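Side-chain contacts in similar to hydroxylamine oxidoreductase (Kuenenia stuttgartiensis, PDB 6H5L), which probably works as a multiheme oxidoreductase, carrying electrons over its covalently bound heme c groups within a large reductase complex: residues I82-E85 and E86-G90; K104-P107 and Y108-S111; W464-Y467 and K468-Y472. One frame throughout, in Å; residues are numbered along the deposited sequence.

Interaction 1: I82-E85 and E86-G90; sequences ICHE and EATPG. With HEC (heme c), chain C.
H84 and T88 lie side by side, one helical turn apart, and meet at the far side of the imidazole from the heme iron. NE2 of H84 binds FE of the heme c at 2.0 Å, and NE2 of H68 is the other protein ligand of this iron. ND1 of H84 gives its N-H to OG1 of T88 at 3.2 Å. That bond is fairly straight (153°) and runs in the ring plane, so iron and hydroxyl fix the two nitrogens of one ring and resist its rotation. T88 can serve because its OG1 sits between the backbone N and the carbonyl carbon (chi1 59°), on the side facing H84; the same hydroxyl makes a weak bond to H84 O at 3.5 Å. With an alanine here, ND1 of H84 would probably lose this acceptor and the imidazole be freer to turn about its iron bond. Next to H84, SG of C83 carries the thioether bond to CAC of the porphyrin, 1.8 Å long. Backbone bonds position the thioether cysteine and the axial histidine: C83 O accepts from both A87 N (2.8 Å) and E86 N (3.0 Å), and T88 N reaches H84 O at 3.0 Å as the helix ends. Farther out, E85 is salt-bridged to R96, and T88 packs on H354 of the second subunit. The cysteine and histidine closing a CxxCH motif, with a second histidine on the metal, make this a bis-histidine c-type heme site.

Interaction 2: K104-P107 and Y108-S111; sequences KSTP and YLSS. With HEC (heme c), chain G.
T106 O is gripped by two donors of one residue, S110 N at 2.7 Å and S110 OG at 2.6 Å. The amide comes nearly head-on to the oxygen, whereas the hydroxyl stands 47° above the carbonyl plane. With OG anti to the carbonyl carbon and beside its own backbone N, S110 brings both donors to the same acceptor. T106 is the N-cap of helix 107-120: its OG1 accepts the N-H of L109 at 3.0 Å, a nearly straight bond (162°), which satisfies an amide of the first turn that has no earlier carbonyl to bond to. Together with the bond from S110 N, this completes an ST motif. P107 follows the cap at the first helical position, and its carbonyl takes S111 N in the regular helical pattern.

Apolar atoms of L109 close over the cap. The L109 and T106 side chains cross obliquely, with CG of the leucine against OG1 of T106, and CD1 of L109 rests on OG of S105, whose own hydrogen bond goes to H102 O. L109 also touches a further heme c. S110 OG also lies against K104 CA, while the extended K104 chain leads away to salt bridges with E117 and D125.

The helix start also reaches a heme propionate. Y108 sends its CG anti to the backbone N (chi1 -178°), carrying the ring outward from the cap, and the carboxylate meets this ring at its edge. There Y108 OH donates to O1A of the heme c of chain G at 2.8 Å, with O1A in the plane of the phenol ring.

Interaction 3: W464-Y467 and K468-Y472; sequences WFWY and KLQGY. With HEC (heme c), chain I.
K468 reaches back along helix 455-476 and gives a hydrogen bond from NZ to W464 O, 3.1 Å long, in the carbonyl plane and on a lone pair. Bends at chi3 (64°) and chi4 curl the lysine tip toward W464, laying CE beside the CB of the tryptophan. The backbone here widens into a pi-type turn: K468 N stands 4.8 Å from W464 O, and the ammonium takes up the carbonyl that this amide would meet in a regular alpha-helix. Among the other polar contacts, W466 O receives Q470 N at 3.0 Å and, weakly, Q470 NE2 at 3.2 Å, while G471 N bonds almost straight to Y467 O. Y472 OH bonds to R303 O and lies 2.8 Å from O2A of the heme c of chain I.

Packing contacts run along the same helix. CD1 of L469 sits over one face of the F465 ring, offset toward its rim, and touches CD1 of F465 at 4.2 Å. The Q470 amide lies alongside the Y467 ring, their planes 46° apart. Between subunits, the rings of W466 and W485 of the second subunit meet with planes about 65° apart.

The buried K468 ammonium also bonds to G305 O. Two carbonyl oxygens, one from its own helix and one from elsewhere in the chain, would thus be likely to stabilise its positive charge.

Each interaction meets a different heme c by different chemistry: 82-90 supplies a thioether and an axial ligand, 104-111 a hydrogen bond to a propionate, and 464-472 a tyrosine beside a propionate. Interactions 1 and 2 lie on the same side of the chain's centre, linked through helix 89-97 and the loop after it, their centres 27 Å apart and nearest atoms about 18 Å. Interaction 3 is on the opposite side, its centre 46 Å from that of interaction 1 and 45 Å from that of interaction 2. The irons of the chain G and chain I hemes are much closer together than interactions 2 and 3 themselves.

Interaction 1: I82-E85 and E86-G90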
loop_
_atom_site.group_PDB
_atom_site.type_symbol
_atom_site.label_atom_id
_atom_site.label_comp_id
_atom_site.label_asym_id
_atom_site.label_seq_id
_atom_site.Cartn_x
_atom_site.Cartn_y
_atom_site.Cartn_z
ATOM N N ILE A 82 -1.684 22.066 31.863
ATOM C CA ILE A 82 -0.953 23.182 31.261
ATOM C C ILE A 82 0.412 23.355 31.918
ATOM O O ILE A 82 1.411 23.640 31.245
ATOM C CB ILE A 82 -1.788 24.475 31.344
ATOM C CG1 ILE A 82 -3.082 24.326 30.542
ATOM C CG2 ILE A 82 -0.984 25.672 30.846
ATOM C CD1 ILE A 82 -4.091 25.421 30.808
ATOM N N CYS A 83 0.481 23.175 33.238
ATOM C CA CYS A 83 1.744 23.349 33.949
ATOM C C CYS A 83 2.630 22.116 33.820
ATOM O O CYS A 83 3.788 22.215 33.401
ATOM C CB CYS A 83 1.477 23.653 35.421
ATOM S SG CYS A 83 2.917 24.190 36.371
ATOM N N HIS A 84 2.100 20.946 34.177
ATOM C CA HIS A 84 2.903 19.729 34.148
ATOM C C HIS A 84 3.243 19.286 32.731
ATOM O O HIS A 84 4.137 18.451 32.560
ATOM C CB HIS A 84 2.182 18.607 34.896
ATOM C CG HIS A 84 2.247 18.741 36.386
ATOM N ND1 HIS A 84 3.298 18.250 37.131
ATOM C CD2 HIS A 84 1.395 19.312 37.271
ATOM C CE1 HIS A 84 3.091 18.513 38.408
ATOM N NE2 HIS A 84 1.943 19.157 38.521
ATOM N N GLU A 85 2.544 19.809 31.719
ATOM C CA GLU A 85 2.964 19.594 30.337
ATOM C C GLU A 85 4.385 20.082 30.120
ATOM O O GLU A 85 5.132 19.503 29.322
ATOM C CB GLU A 85 2.015 20.318 29.381
ATOM C CG GLU A 85 1.956 19.782 27.969
ATOM C CD GLU A 85 0.890 20.481 27.147
ATOM O OE1 GLU A 85 0.720 21.709 27.314
ATOM O OE2 GLU A 85 0.211 19.803 26.347
ATOM N N GLU A 86 4.772 21.145 30.824
ATOM C CA GLU A 86 6.100 21.731 30.731
ATOM C C GLU A 86 6.975 21.446 31.940
ATOM O O GLU A 86 8.201 21.450 31.811
ATOM C CB GLU A 86 5.994 23.250 30.543
ATOM C CG GLU A 86 5.221 23.668 29.301
ATOM C CD GLU A 86 5.978 23.373 28.022
ATOM O OE1 GLU A 86 5.336 23.002 27.017
ATOM O OE2 GLU A 86 7.219 23.515 28.026
ATOM N N ALA A 87 6.380 21.193 33.108
ATOM C CA ALA A 87 7.172 20.901 34.298
ATOM C C ALA A 87 7.666 19.461 34.298
ATOM O O ALA A 87 8.841 19.207 34.588
ATOM C CB ALA A 87 6.356 21.183 35.561
ATOM N N THR A 88 6.786 18.511 33.979
ATOM C CA THR A 88 7.122 17.088 33.905
ATOM C C THR A 88 6.526 16.534 32.618
ATOM O O THR A 88 5.504 15.832 32.643
ATOM C CB THR A 88 6.598 16.324 35.121
ATOM O OG1 THR A 88 5.174 16.465 35.196
ATOM C CG2 THR A 88 7.216 16.862 36.408
ATOM N N PRO A 89 7.145 16.825 31.470
ATOM C CA PRO A 89 6.566 16.370 30.194
ATOM C C PRO A 89 6.428 14.863 30.076
ATOM O O PRO A 89 5.524 14.388 29.375
ATOM C CB PRO A 89 7.543 16.927 29.148
ATOM C CG PRO A 89 8.813 17.181 29.906
ATOM C CD PRO A 89 8.375 17.606 31.269
ATOM N N GLY A 90 7.301 14.095 30.729
ATOM C CA GLY A 90 7.220 12.647 30.626
ATOM C C GLY A 90 5.935 12.085 31.204
ATOM O O GLY A 90 5.336 11.166 30.637
HETATM FE FE HEC C . 1.568 19.798 40.381
HETATM C CHA HEC C . 4.111 18.410 42.194
HETATM C CHB HEC C . -0.316 16.961 40.844
HETATM C CHC HEC C . -1.140 21.393 39.061
HETATM C CHD HEC C . 3.642 22.195 39.111
HETATM N NA HEC C . 1.832 18.024 41.365
HETATM C C1A HEC C . 2.991 17.628 42.005
HETATM C C2A HEC C . 2.817 16.256 42.445
HETATM C C3A HEC C . 1.597 15.855 42.069
HETATM C C4A HEC C . 0.952 16.959 41.383
HETATM C CMA HEC C . 0.970 14.466 42.315
HETATM C CAA HEC C . 3.872 15.416 43.204
HETATM C CBA HEC C . 3.587 15.369 44.702
HETATM C CGA HEC C . 4.734 14.667 45.384
HETATM O O1A HEC C . 5.769 14.422 44.712
HETATM O O2A HEC C . 4.618 14.352 46.596
HETATM N NB HEC C . -0.357 19.247 39.958
HETATM C C1B HEC C . -0.966 18.075 40.361
HETATM C C2B HEC C . -2.398 18.232 40.196
HETATM C C3B HEC C . -2.624 19.454 39.695
HETATM C C4B HEC C . -1.345 20.118 39.541
HETATM C CMB HEC C . -3.450 17.146 40.520
HETATM C CAB HEC C . -3.989 20.087 39.345
HETATM C CBB HEC C . -4.829 20.349 40.615
HETATM N NC HEC C . 1.311 21.456 39.223
HETATM C C1C HEC C . 0.084 22.008 38.912
HETATM C C2C HEC C . 0.294 23.385 38.518
HETATM C C3C HEC C . 1.624 23.578 38.416
HETATM C C4C HEC C . 2.286 22.387 38.930
HETATM C CMC HEC C . -0.834 24.281 37.949
HETATM C CAC HEC C . 2.352 24.866 37.947
HETATM C CBC HEC C . 1.981 26.091 38.813
HETATM N ND HEC C . 3.591 20.223 40.605
HETATM C C1D HEC C . 4.220 21.314 40.009
HETATM C C2D HEC C . 5.583 21.371 40.493
HETATM C C3D HEC C . 5.733 20.188 41.460
HETATM C C4D HEC C . 4.443 19.533 41.464
HETATM C CMD HEC C . 6.663 22.405 40.116
HETATM C CAD HEC C . 6.994 19.786 42.258
HETATM C CBD HEC C . 6.768 20.132 43.727
HETATM C CGD HEC C . 7.954 19.746 44.570
HETATM O O1D HEC C . 7.881 19.932 45.813
HETATM O O2D HEC C . 8.966 19.256 44.010
#

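Interaction 2: K104-P107 and Y108-S111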
loop_
_atom_site.group_PDB
_atom_site.type_symbol
_atom_site.label_atom_id
_atom_site.label_comp_id
_atom_site.label_asym_id
_atom_site.label_seq_id
_atom_site.Cartn_x
_atom_site.Cartn_y
_atom_site.Cartn_z
ATOM N N LYS A 104 -12.537 5.476 25.631
ATOM C CA LYS A 104 -13.588 5.048 24.719
ATOM C C LYS A 104 -13.064 5.026 23.290
ATOM O O LYS A 104 -13.777 5.358 22.337
ATOM C CB LYS A 104 -14.815 5.948 24.842
ATOM C CG LYS A 104 -15.411 5.967 26.241
ATOM C CD LYS A 104 -16.474 7.040 26.396
ATOM C CE LYS A 104 -17.050 7.028 27.804
ATOM N NZ LYS A 104 -18.011 8.140 28.037
ATOM N N SER A 105 -11.798 4.637 23.126
ATOM C CA SER A 105 -11.134 4.636 21.829
ATOM C C SER A 105 -11.165 3.279 21.134
ATOM O O SER A 105 -10.870 3.210 19.935
ATOM C CB SER A 105 -9.678 5.097 21.983
ATOM O OG SER A 105 -8.973 4.266 22.887
ATOM N N THR A 106 -11.504 2.210 21.841
ATOM C CA THR A 106 -11.632 0.881 21.265
ATOM C C THR A 106 -12.894 0.243 21.821
ATOM O O THR A 106 -13.382 0.647 22.881
ATOM C CB THR A 106 -10.422 -0.013 21.578
ATOM O OG1 THR A 106 -10.358 -0.264 22.988
ATOM C CG2 THR A 106 -9.124 0.640 21.119
ATOM N N PRO A 107 -13.460 -0.744 21.116
ATOM C CA PRO A 107 -14.625 -1.454 21.674
ATOM C C PRO A 107 -14.360 -2.061 23.041
ATOM O O PRO A 107 -15.235 -2.019 23.915
ATOM C CB PRO A 107 -14.912 -2.528 20.615
ATOM C CG PRO A 107 -14.392 -1.947 19.349
ATOM C CD PRO A 107 -13.171 -1.160 19.731
ATOM N N TYR A 108 -13.169 -2.628 23.252
ATOM C CA TYR A 108 -12.835 -3.196 24.554
ATOM C C TYR A 108 -12.793 -2.117 25.630
ATOM O O TYR A 108 -13.398 -2.264 26.698
ATOM C CB TYR A 108 -11.498 -3.933 24.474
ATOM C CG TYR A 108 -11.084 -4.610 25.765
ATOM C CD1 TYR A 108 -11.548 -5.879 26.087
ATOM C CD2 TYR A 108 -10.221 -3.983 26.656
ATOM C CE1 TYR A 108 -11.171 -6.501 27.262
ATOM C CE2 TYR A 108 -9.840 -4.597 27.833
ATOM C CZ TYR A 108 -10.316 -5.856 28.130
ATOM O OH TYR A 108 -9.936 -6.471 29.302
ATOM N N LEU A 109 -12.070 -1.026 25.367
ATOM C CA LEU A 109 -11.995 0.067 26.333
ATOM C C LEU A 109 -13.364 0.697 26.566
ATOM O O LEU A 109 -13.726 1.007 27.708
ATOM C CB LEU A 109 -10.995 1.120 25.857
ATOM C CG LEU A 109 -9.515 0.744 25.909
ATOM C CD1 LEU A 109 -8.667 1.785 25.192
ATOM C CD2 LEU A 109 -9.059 0.583 27.349
ATOM N N SER A 110 -14.135 0.903 25.495
ATOM C CA SER A 110 -15.468 1.481 25.644
ATOM C C SER A 110 -16.368 0.581 26.481
ATOM O O SER A 110 -17.200 1.069 27.256
ATOM C CB SER A 110 -16.090 1.728 24.270
ATOM O OG SER A 110 -15.213 2.460 23.433
ATOM N N SER A 111 -16.212 -0.737 26.341
ATOM C CA SER A 111 -17.059 -1.669 27.076
ATOM C C SER A 111 -16.751 -1.637 28.568
ATOM O O SER A 111 -17.659 -1.503 29.396
ATOM C CB SER A 111 -16.890 -3.082 26.516
ATOM O OG SER A 111 -17.779 -3.987 27.149
HETATM FE FE HEC G . -3.417 -4.908 37.578
HETATM C CHA HEC G . -4.951 -5.892 34.665
HETATM C CHB HEC G . -5.865 -2.538 38.037
HETATM C CHC HEC G . -2.210 -4.238 40.748
HETATM C CHD HEC G . -0.769 -6.957 36.996
HETATM N NA HEC G . -5.090 -4.317 36.540
HETATM C C1A HEC G . -5.549 -4.870 35.361
HETATM C C2A HEC G . -6.767 -4.191 34.978
HETATM C C3A HEC G . -7.025 -3.267 35.905
HETATM C C4A HEC G . -5.976 -3.323 36.909
HETATM C CMA HEC G . -8.233 -2.309 35.898
HETATM C CAA HEC G . -7.617 -4.499 33.725
HETATM C CBA HEC G . -7.264 -3.551 32.584
HETATM C CGA HEC G . -8.117 -3.883 31.387
HETATM O O1A HEC G . -8.675 -5.011 31.341
HETATM O O2A HEC G . -8.237 -3.024 30.476
HETATM N NB HEC G . -3.893 -3.575 39.085
HETATM C C1B HEC G . -5.034 -2.794 39.108
HETATM C C2B HEC G . -5.199 -2.295 40.457
HETATM C C3B HEC G . -4.189 -2.755 41.206
HETATM C C4B HEC G . -3.349 -3.572 40.357
HETATM C CMB HEC G . -6.351 -1.379 40.917
HETATM C CAB HEC G . -3.939 -2.497 42.709
HETATM C CBB HEC G . -4.968 -3.262 43.572
HETATM N NC HEC G . -1.790 -5.483 38.673
HETATM C C1C HEC G . -1.483 -5.106 39.966
HETATM C C2C HEC G . -0.337 -5.880 40.399
HETATM C C3C HEC G . 0.138 -6.526 39.325
HETATM C C4C HEC G . -0.815 -6.360 38.241
HETATM C CMC HEC G . 0.423 -5.627 41.721
HETATM C CAC HEC G . 1.395 -7.421 39.284
HETATM C CBC HEC G . 1.183 -8.671 40.168
HETATM N ND HEC G . -2.909 -6.177 36.033
HETATM C C1D HEC G . -1.807 -7.026 36.088
HETATM C C2D HEC G . -1.935 -8.001 35.028
HETATM C C3D HEC G . -3.241 -7.668 34.303
HETATM C C4D HEC G . -3.775 -6.523 34.996
HETATM C CMD HEC G . -0.964 -9.143 34.688
HETATM C CAD HEC G . -3.862 -8.405 33.097
HETATM C CBD HEC G . -5.068 -9.188 33.612
HETATM C CGD HEC G . -5.513 -10.231 32.620
HETATM O O1D HEC G . -6.349 -11.092 32.995
HETATM O O2D HEC G . -5.030 -10.208 31.459
#

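Interaction 3: W464-Y467 and K468-Y472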
loop_
_atom_site.group_PDB
_atom_site.type_symbol
_atom_site.label_atom_id
_atom_site.label_comp_id
_atom_site.label_asym_id
_atom_site.label_seq_id
_atom_site.Cartn_x
_atom_site.Cartn_y
_atom_site.Cartn_z
ATOM N N TRP A 464 20.251 -22.575 53.047
ATOM C CA TRP A 464 18.805 -22.746 52.991
ATOM C C TRP A 464 18.058 -21.514 52.496
ATOM O O TRP A 464 16.906 -21.644 52.066
ATOM C CB TRP A 464 18.260 -23.157 54.368
ATOM C CG TRP A 464 18.292 -22.082 55.415
ATOM C CD1 TRP A 464 19.276 -21.859 56.334
ATOM C CD2 TRP A 464 17.280 -21.101 55.670
ATOM N NE1 TRP A 464 18.948 -20.791 57.133
ATOM C CE2 TRP A 464 17.726 -20.308 56.745
ATOM C CE3 TRP A 464 16.042 -20.810 55.087
ATOM C CZ2 TRP A 464 16.981 -19.244 57.247
ATOM C CZ3 TRP A 464 15.303 -19.755 55.588
ATOM C CH2 TRP A 464 15.773 -18.987 56.659
ATOM N N PHE A 465 18.671 -20.328 52.528
ATOM C CA PHE A 465 17.992 -19.120 52.083
ATOM C C PHE A 465 18.490 -18.591 50.744
ATOM O O PHE A 465 17.818 -17.741 50.151
ATOM C CB PHE A 465 18.113 -18.013 53.143
ATOM C CG PHE A 465 17.137 -16.884 52.954
ATOM C CD1 PHE A 465 15.803 -17.044 53.291
ATOM C CD2 PHE A 465 17.552 -15.667 52.439
ATOM C CE1 PHE A 465 14.900 -16.011 53.118
ATOM C CE2 PHE A 465 16.653 -14.630 52.263
ATOM C CZ PHE A 465 15.325 -14.803 52.604
ATOM N N TRP A 466 19.640 -19.051 50.256
ATOM C CA TRP A 466 20.129 -18.649 48.943
ATOM C C TRP A 466 20.159 -19.812 47.962
ATOM O O TRP A 466 19.490 -19.774 46.928
ATOM C CB TRP A 466 21.533 -18.039 49.057
ATOM C CG TRP A 466 21.567 -16.555 49.175
ATOM C CD1 TRP A 466 20.511 -15.723 49.403
ATOM C CD2 TRP A 466 22.724 -15.720 49.065
ATOM N NE1 TRP A 466 20.942 -14.418 49.449
ATOM C CE2 TRP A 466 22.296 -14.390 49.245
ATOM C CE3 TRP A 466 24.082 -15.967 48.835
ATOM C CZ2 TRP A 466 23.177 -13.310 49.197
ATOM C CZ3 TRP A 466 24.954 -14.893 48.790
ATOM C CH2 TRP A 466 24.499 -13.582 48.971
ATOM N N TYR A 467 20.898 -20.871 48.284
ATOM C CA TYR A 467 21.188 -21.890 47.286
ATOM C C TYR A 467 20.070 -22.918 47.181
ATOM O O TYR A 467 19.797 -23.419 46.084
ATOM C CB TYR A 467 22.527 -22.545 47.603
ATOM C CG TYR A 467 23.655 -21.535 47.665
ATOM C CD1 TYR A 467 23.806 -20.575 46.670
ATOM C CD2 TYR A 467 24.548 -21.523 48.728
ATOM C CE1 TYR A 467 24.827 -19.644 46.721
ATOM C CE2 TYR A 467 25.571 -20.593 48.789
ATOM C CZ TYR A 467 25.706 -19.656 47.784
ATOM O OH TYR A 467 26.721 -18.730 47.840
ATOM N N LYS A 468 19.411 -23.240 48.295
ATOM C CA LYS A 468 18.208 -24.058 48.211
ATOM C C LYS A 468 17.123 -23.348 47.413
ATOM O O LYS A 468 16.424 -23.974 46.609
ATOM C CB LYS A 468 17.703 -24.413 49.611
ATOM C CG LYS A 468 16.301 -25.013 49.618
ATOM C CD LYS A 468 16.049 -25.870 50.850
ATOM C CE LYS A 468 16.098 -25.054 52.131
ATOM N NZ LYS A 468 15.005 -24.047 52.210
ATOM N N LEU A 469 16.982 -22.034 47.609
ATOM C CA LEU A 469 15.928 -21.292 46.925
ATOM C C LEU A 469 16.231 -21.107 45.442
ATOM O O LEU A 469 15.307 -21.105 44.620
ATOM C CB LEU A 469 15.715 -19.936 47.600
ATOM C CG LEU A 469 15.411 -19.962 49.101
ATOM C CD1 LEU A 469 14.846 -18.627 49.559
ATOM C CD2 LEU A 469 14.459 -21.091 49.447
ATOM N N GLN A 470 17.508 -20.947 45.080
ATOM C CA GLN A 470 17.855 -20.791 43.671
ATOM C C GLN A 470 17.662 -22.095 42.908
ATOM O O GLN A 470 17.107 -22.097 41.803
ATOM C CB GLN A 470 19.290 -20.285 43.534
ATOM C CG GLN A 470 19.459 -18.834 43.950
ATOM C CD GLN A 470 20.900 -18.370 43.927
ATOM O OE1 GLN A 470 21.538 -18.337 42.875
ATOM N NE2 GLN A 470 21.422 -18.005 45.092
ATOM N N GLY A 471 18.113 -23.214 43.477
ATOM C CA GLY A 471 17.822 -24.502 42.871
ATOM C C GLY A 471 16.339 -24.806 42.833
ATOM O O GLY A 471 15.857 -25.457 41.905
ATOM N N TYR A 472 15.599 -24.343 43.843
ATOM C CA TYR A 472 14.148 -24.501 43.849
ATOM C C TYR A 472 13.514 -23.770 42.671
ATOM O O TYR A 472 12.743 -24.357 41.903
ATOM C CB TYR A 472 13.583 -23.997 45.179
ATOM C CG TYR A 472 12.107 -23.655 45.180
ATOM C CD1 TYR A 472 11.159 -24.540 44.681
ATOM C CD2 TYR A 472 11.662 -22.454 45.714
ATOM C CE1 TYR A 472 9.813 -24.226 44.695
ATOM C CE2 TYR A 472 10.321 -22.135 45.736
ATOM C CZ TYR A 472 9.401 -23.022 45.225
ATOM O OH TYR A 472 8.065 -22.696 45.247
HETATM FE FE HEC I . 6.796 -19.263 38.672
HETATM C CHA HEC I . 6.980 -20.952 41.587
HETATM C CHB HEC I . 7.670 -16.331 40.273
HETATM C CHC HEC I . 6.917 -17.606 35.664
HETATM C CHD HEC I . 5.292 -21.945 37.093
HETATM N NA HEC I . 7.338 -18.748 40.560
HETATM C C1A HEC I . 7.153 -19.586 41.641
HETATM C C2A HEC I . 7.177 -18.766 42.834
HETATM C C3A HEC I . 7.365 -17.496 42.476
HETATM C C4A HEC I . 7.471 -17.457 41.036
HETATM C CMA HEC I . 7.458 -16.279 43.420
HETATM C CAA HEC I . 7.008 -19.279 44.272
HETATM C CBA HEC I . 5.524 -19.310 44.609
HETATM C CGA HEC I . 4.997 -20.698 44.364
HETATM O O1A HEC I . 4.139 -20.859 43.460
HETATM O O2A HEC I . 5.444 -21.642 45.063
HETATM N NB HEC I . 7.166 -17.310 38.085
HETATM C C1B HEC I . 7.617 -16.292 38.900
HETATM C C2B HEC I . 8.037 -15.191 38.063
HETATM C C3B HEC I . 7.823 -15.535 36.792
HETATM C C4B HEC I . 7.276 -16.879 36.778
HETATM C CMB HEC I . 8.581 -13.841 38.573
HETATM C CAB HEC I . 8.114 -14.665 35.550
HETATM C CBB HEC I . 9.627 -14.395 35.378
HETATM N NC HEC I . 6.164 -19.676 36.751
HETATM C C1C HEC I . 6.394 -18.881 35.645
HETATM C C2C HEC I . 6.162 -19.683 34.458
HETATM C C3C HEC I . 5.561 -20.810 34.854
HETATM C C4C HEC I . 5.650 -20.877 36.301
HETATM C CMC HEC I . 6.097 -19.106 33.027
HETATM C CAC HEC I . 5.029 -21.934 33.934
HETATM C CBC HEC I . 6.198 -22.652 33.226
HETATM N ND HEC I . 6.204 -21.161 39.252
HETATM C C1D HEC I . 5.644 -22.124 38.415
HETATM C C2D HEC I . 5.486 -23.350 39.167
HETATM C C3D HEC I . 6.017 -23.039 40.572
HETATM C C4D HEC I . 6.436 -21.656 40.532
HETATM C CMD HEC I . 4.910 -24.691 38.664
HETATM C CAD HEC I . 6.071 -23.999 41.778
HETATM C CBD HEC I . 4.677 -24.041 42.399
HETATM C CGD HEC I . 4.677 -24.913 43.624
HETATM O O1D HEC I . 4.618 -26.161 43.474
HETATM O O2D HEC I . 4.728 -24.357 44.751
#